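Local coordinates for ribosomal-protein-S5-alanine N-acetyltransferase (Vibrio fischeri, PDB 3IGR), which probably acetylates the N-terminal alanine of ribosomal protein uS5, drawing the acetyl group from acetyl-CoA, at residues I15-A20 and R54-V59; M134-P139 and E170-T175. All coordinates share one frame; numbering follows the deposited sequence. Where two conformers were deposited one is given.

Contact 1. Residues I15-A20 and R54-V59; sequences IKSSDA and RLLQLV
L55 is the bump of this contact: its forked end projects from helix 48-63 into the hollow formed where 15-20 bends from strand 10-14 into helix 20-29. The two methyls meet different walls. CD2 pushes into the side of I15, 3.6 Å from I15 CD1 and 3.8 Å from both CG1 and CG2, the two side chains crossing at about a right angle. CD1 drops into the bend itself, reaching A20 CA at 3.7 Å and touching A20 CB, while the carbonyl oxygen of K16 approaches both methyls, 3.7 Å from L55 CD2 and 3.8 Å from L55 CD1. I15 CG1, anti to the backbone N (chi1 -158°), and CG2 both border L55 CD2, and CG2 also touches L58 CD1, one helical turn on from L55, in a more distant apolar contact. I15 and L58 also rest on Y69 of strand 68-74, and I15 on V71 of the same strand, so loop and helix pack together against the sheet. On the exposed flank S17 OG sits in a shallow notch between L56 CD1 and V59 CG2, the latter 3.9 Å away.

Polar bonds within 15-20 run through the loop that receives L55 and are consistent with a pre-shaped hollow. K16 N donates to D19 OD2 at 2.9 Å, on the anti side of the carboxylate and out of its plane; R13 forms a salt bridge with the same oxygen, and D19 N bonds back to K16 O. No hydrogen bond crosses between the segments, so van der Waals fit alone joins them directly.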
# COMPACT_ATOMS: atom_id res chain seq x y z
N ILE A 15 -11.37 4.01 -22.37
CA ILE A 15 -12.02 3.14 -23.34
C ILE A 15 -12.22 3.89 -24.67
O ILE A 15 -12.37 5.12 -24.67
CB ILE A 15 -13.34 2.56 -22.76
CG1 ILE A 15 -13.77 1.28 -23.48
CG2 ILE A 15 -14.46 3.63 -22.69
CD1 ILE A 15 -15.00 0.62 -22.89
N LYS A 16 -12.18 3.15 -25.78
CA LYS A 16 -12.30 3.73 -27.11
C LYS A 16 -13.38 3.03 -27.94
O LYS A 16 -13.79 1.91 -27.61
CB LYS A 16 -10.96 3.65 -27.86
CG LYS A 16 -9.85 4.54 -27.31
CD LYS A 16 -8.71 4.72 -28.30
CE LYS A 16 -7.67 3.62 -28.14
NZ LYS A 16 -6.26 4.14 -28.27
N SER A 17 -13.81 3.67 -29.02
CA SER A 17 -14.75 3.07 -29.95
C SER A 17 -14.34 1.66 -30.38
O SER A 17 -15.18 0.76 -30.40
CB SER A 17 -14.94 3.97 -31.18
OG SER A 17 -15.57 5.19 -30.83
N SER A 18 -13.05 1.46 -30.67
CA SER A 18 -12.53 0.16 -31.12
C SER A 18 -12.66 -0.98 -30.10
O SER A 18 -12.50 -2.15 -30.45
CB SER A 18 -11.07 0.29 -31.57
OG SER A 18 -10.30 1.02 -30.61
N ASP A 19 -12.95 -0.63 -28.84
CA ASP A 19 -13.12 -1.61 -27.75
C ASP A 19 -14.50 -2.28 -27.67
O ASP A 19 -14.77 -3.03 -26.71
CB ASP A 19 -12.84 -0.95 -26.40
CG ASP A 19 -11.39 -0.59 -26.20
OD1 ASP A 19 -10.50 -1.34 -26.66
OD2 ASP A 19 -11.14 0.46 -25.56
N ALA A 20 -15.38 -2.02 -28.64
CA ALA A 20 -16.78 -2.45 -28.55
C ALA A 20 -16.93 -3.95 -28.27
O ALA A 20 -17.71 -4.34 -27.41
CB ALA A 20 -17.56 -2.05 -29.82
N ARG A 54 -23.19 3.02 -26.68
CA ARG A 54 -22.70 3.41 -25.36
C ARG A 54 -21.37 4.16 -25.49
O ARG A 54 -21.16 5.18 -24.85
CB ARG A 54 -22.56 2.16 -24.51
CG ARG A 54 -22.65 2.36 -23.04
CD ARG A 54 -23.06 1.06 -22.37
NE ARG A 54 -23.18 1.23 -20.93
CZ ARG A 54 -24.32 1.44 -20.28
NH1 ARG A 54 -25.48 1.48 -20.93
NH2 ARG A 54 -24.30 1.59 -18.96
N LEU A 55 -20.49 3.65 -26.35
CA LEU A 55 -19.18 4.26 -26.57
C LEU A 55 -19.25 5.62 -27.26
O LEU A 55 -18.48 6.52 -26.93
CB LEU A 55 -18.24 3.31 -27.31
CG LEU A 55 -17.83 2.11 -26.45
CD1 LEU A 55 -17.40 0.94 -27.31
CD2 LEU A 55 -16.74 2.50 -25.47
N LEU A 56 -20.20 5.77 -28.18
CA LEU A 56 -20.43 7.06 -28.83
C LEU A 56 -20.82 8.13 -27.80
O LEU A 56 -20.38 9.28 -27.89
CB LEU A 56 -21.45 6.93 -29.97
CG LEU A 56 -20.95 6.48 -31.35
CD1 LEU A 56 -19.67 5.60 -31.31
CD2 LEU A 56 -22.05 5.77 -32.09
N GLN A 57 -21.61 7.74 -26.80
CA GLN A 57 -21.96 8.64 -25.70
C GLN A 57 -20.76 8.93 -24.78
O GLN A 57 -20.53 10.08 -24.40
CB GLN A 57 -23.14 8.08 -24.90
CG GLN A 57 -24.50 8.47 -25.47
CD GLN A 57 -25.64 7.70 -24.86
OE1 GLN A 57 -25.78 6.50 -25.08
NE2 GLN A 57 -26.49 8.39 -24.10
N LEU A 58 -20.01 7.89 -24.42
CA LEU A 58 -18.83 8.02 -23.56
C LEU A 58 -17.72 8.86 -24.19
O LEU A 58 -17.17 9.75 -23.55
CB LEU A 58 -18.28 6.66 -23.17
CG LEU A 58 -19.06 5.85 -22.15
CD1 LEU A 58 -18.45 4.48 -22.08
CD2 LEU A 58 -19.07 6.51 -20.77
N VAL A 59 -17.39 8.56 -25.44
CA VAL A 59 -16.42 9.33 -26.20
C VAL A 59 -16.77 10.82 -26.12
O VAL A 59 -15.88 11.67 -26.00
CB VAL A 59 -16.32 8.83 -27.67
CG1 VAL A 59 -15.73 9.89 -28.61
CG2 VAL A 59 -15.50 7.55 -27.72

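Contact 2. Residues M134-P139 and E170-T175; sequences MAAYIP and EDHILT
Y137 lays its ring alongside I173, and here the packing is tight. I173 CB sits over one ring face, 3.8 Å from the centroid and offset toward the rim, in a CH-pi contact; T175 CG2 meets the ring edge at CE2, 3.6 Å away. With chi1 at 68°, Y137 CG stands between the backbone N and the carbonyl carbon; the ring lies side by side with I173 of 168-178. Helix 142-150 packs on this face of the sheet, its L148 touching A135 and Y137.

At A135 and T175 the backbones are firmly joined: A135 N donates to T175 O with a nearly straight N-H...O angle of 174°, and A135 O takes two bonds, from T175 N at 2.8 Å nearly in line with the carbonyl and from T175 OG1 at 3.0 Å, above the carbonyl plane. Y137 and I173 form the next hydrogen-bonded pair. A136 and L174, between them, are a non-hydrogen-bonded pair, where A136 CA comes 3.1 Å from I173 O in a CA-H...O contact.

Strand 132-137 follows helix 112-126, whose counterpart in GNAT enzymes usually turns its N-terminus to the CoA pyrophosphate, and pairs in parallel with 96-103; 168-178 pairs antiparallel with 132-137 and, on its other side, with 154-162.

The other face is looser: A136 CB touches L174 CD2 only at 4.3 Å. Past Y137 the first segment leaves the strand, no further backbone hydrogen bond crosses, and I138 and P139 meet 168-178 through carbon contacts. I138 CG1 lies over one face of the H172 ring, whose ND1 and NE2 are buried without a polar partner in the model. E170 OE1 pairs with R140 in a salt bridge, and at the exposed end P139 CD rests against D171 O, which likewise has none.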
# COMPACT_ATOMS: atom_id res chain seq x y z
N MSE A 134 -16.22 9.77 -4.48
CA MSE A 134 -17.12 8.98 -3.69
C MSE A 134 -17.16 7.52 -4.16
O MSE A 134 -17.14 7.26 -5.30
CB MSE A 134 -18.54 9.56 -3.78
CG MSE A 134 -18.81 10.81 -2.97
SE MSE A 134 -20.46 11.84 -3.35
CE MSE A 134 -20.58 11.64 -5.21
N ALA A 135 -17.23 6.61 -3.23
CA ALA A 135 -17.38 5.18 -3.50
C ALA A 135 -18.32 4.62 -2.45
O ALA A 135 -18.32 5.10 -1.30
CB ALA A 135 -16.04 4.45 -3.44
N ALA A 136 -19.14 3.65 -2.85
CA ALA A 136 -20.11 3.00 -1.98
C ALA A 136 -20.05 1.49 -2.23
O ALA A 136 -19.95 1.06 -3.38
CB ALA A 136 -21.50 3.52 -2.29
N TYR A 137 -20.12 0.70 -1.17
CA TYR A 137 -19.98 -0.75 -1.29
C TYR A 137 -20.89 -1.48 -0.32
O TYR A 137 -21.16 -0.99 0.79
CB TYR A 137 -18.52 -1.17 -1.10
CG TYR A 137 -17.96 -1.00 0.31
CD1 TYR A 137 -18.01 -2.05 1.23
CD2 TYR A 137 -17.36 0.21 0.70
CE1 TYR A 137 -17.48 -1.91 2.51
CE2 TYR A 137 -16.82 0.36 1.99
CZ TYR A 137 -16.89 -0.70 2.88
OH TYR A 137 -16.38 -0.55 4.15
N ILE A 138 -21.37 -2.65 -0.75
CA ILE A 138 -22.18 -3.50 0.12
C ILE A 138 -21.25 -4.03 1.24
O ILE A 138 -20.16 -4.53 0.96
CB ILE A 138 -22.81 -4.68 -0.68
CG1 ILE A 138 -23.79 -4.17 -1.75
CG2 ILE A 138 -23.51 -5.69 0.27
CD1 ILE A 138 -24.01 -5.13 -2.94
N PRO A 139 -21.68 -3.92 2.52
CA PRO A 139 -20.75 -4.27 3.60
C PRO A 139 -20.11 -5.66 3.47
O PRO A 139 -18.97 -5.83 3.87
CB PRO A 139 -21.62 -4.20 4.87
CG PRO A 139 -22.73 -3.30 4.53
CD PRO A 139 -22.98 -3.46 3.03
N GLU A 170 -30.08 -3.15 -1.13
CA GLU A 170 -28.87 -3.51 -0.39
C GLU A 170 -28.29 -2.29 0.33
O GLU A 170 -28.14 -1.23 -0.27
CB GLU A 170 -27.84 -4.14 -1.35
CG GLU A 170 -28.25 -5.51 -1.90
CD GLU A 170 -28.00 -6.64 -0.91
OE1 GLU A 170 -27.42 -6.39 0.16
OE2 GLU A 170 -28.38 -7.80 -1.21
N ASP A 171 -28.05 -2.44 1.62
CA ASP A 171 -27.32 -1.46 2.41
C ASP A 171 -25.94 -1.20 1.74
O ASP A 171 -25.35 -2.11 1.16
CB ASP A 171 -27.11 -1.97 3.86
CG ASP A 171 -28.43 -2.14 4.65
OD1 ASP A 171 -29.52 -1.78 4.16
OD2 ASP A 171 -28.37 -2.63 5.80
N HIS A 172 -25.45 0.05 1.81
CA HIS A 172 -24.11 0.37 1.32
C HIS A 172 -23.39 1.28 2.29
O HIS A 172 -23.99 2.21 2.84
CB HIS A 172 -24.17 1.12 -0.00
CG HIS A 172 -24.46 0.25 -1.18
ND1 HIS A 172 -23.62 0.16 -2.26
CD2 HIS A 172 -25.52 -0.55 -1.45
CE1 HIS A 172 -24.14 -0.65 -3.16
NE2 HIS A 172 -25.30 -1.09 -2.70
N ILE A 173 -22.09 1.02 2.45
CA ILE A 173 -21.21 1.92 3.18
C ILE A 173 -20.85 3.08 2.27
O ILE A 173 -20.51 2.87 1.12
CB ILE A 173 -19.91 1.19 3.65
CG1 ILE A 173 -20.24 -0.06 4.46
CG2 ILE A 173 -19.02 2.14 4.42
CD1 ILE A 173 -21.02 0.19 5.75
N LEU A 174 -20.95 4.30 2.77
CA LEU A 174 -20.55 5.46 1.97
C LEU A 174 -19.14 5.86 2.37
O LEU A 174 -18.83 5.99 3.56
CB LEU A 174 -21.51 6.65 2.18
CG LEU A 174 -23.02 6.33 2.12
CD1 LEU A 174 -23.85 7.48 2.65
CD2 LEU A 174 -23.42 5.96 0.71
N THR A 175 -18.28 6.03 1.38
CA THR A 175 -16.89 6.41 1.64
C THR A 175 -16.45 7.50 0.68
O THR A 175 -17.06 7.70 -0.39
CB THR A 175 -15.91 5.20 1.54
OG1 THR A 175 -15.67 4.87 0.15
CG2 THR A 175 -16.45 3.98 2.25

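In the fold
Contact 1 closes before contact 2 opens, so the two follow in series along the chain. Their centres lie 28 Å apart on opposite sides of the chain's centre, and their nearest atoms are about 16 Å from each other. One mixed sheet connects them: I15 and L58 of contact 1 pack on strand 68-74, and its loop 15-20 follows strand 10-14, whereas contact 2 pairs 132-137 with 168-178, separated from 68-74 by strands 79-90 and 96-103. The two therefore sit at well-separated parts of one GNAT sheet, contact 1 packing a loop and helix 48-63 on it and contact 2 joining two of its strands.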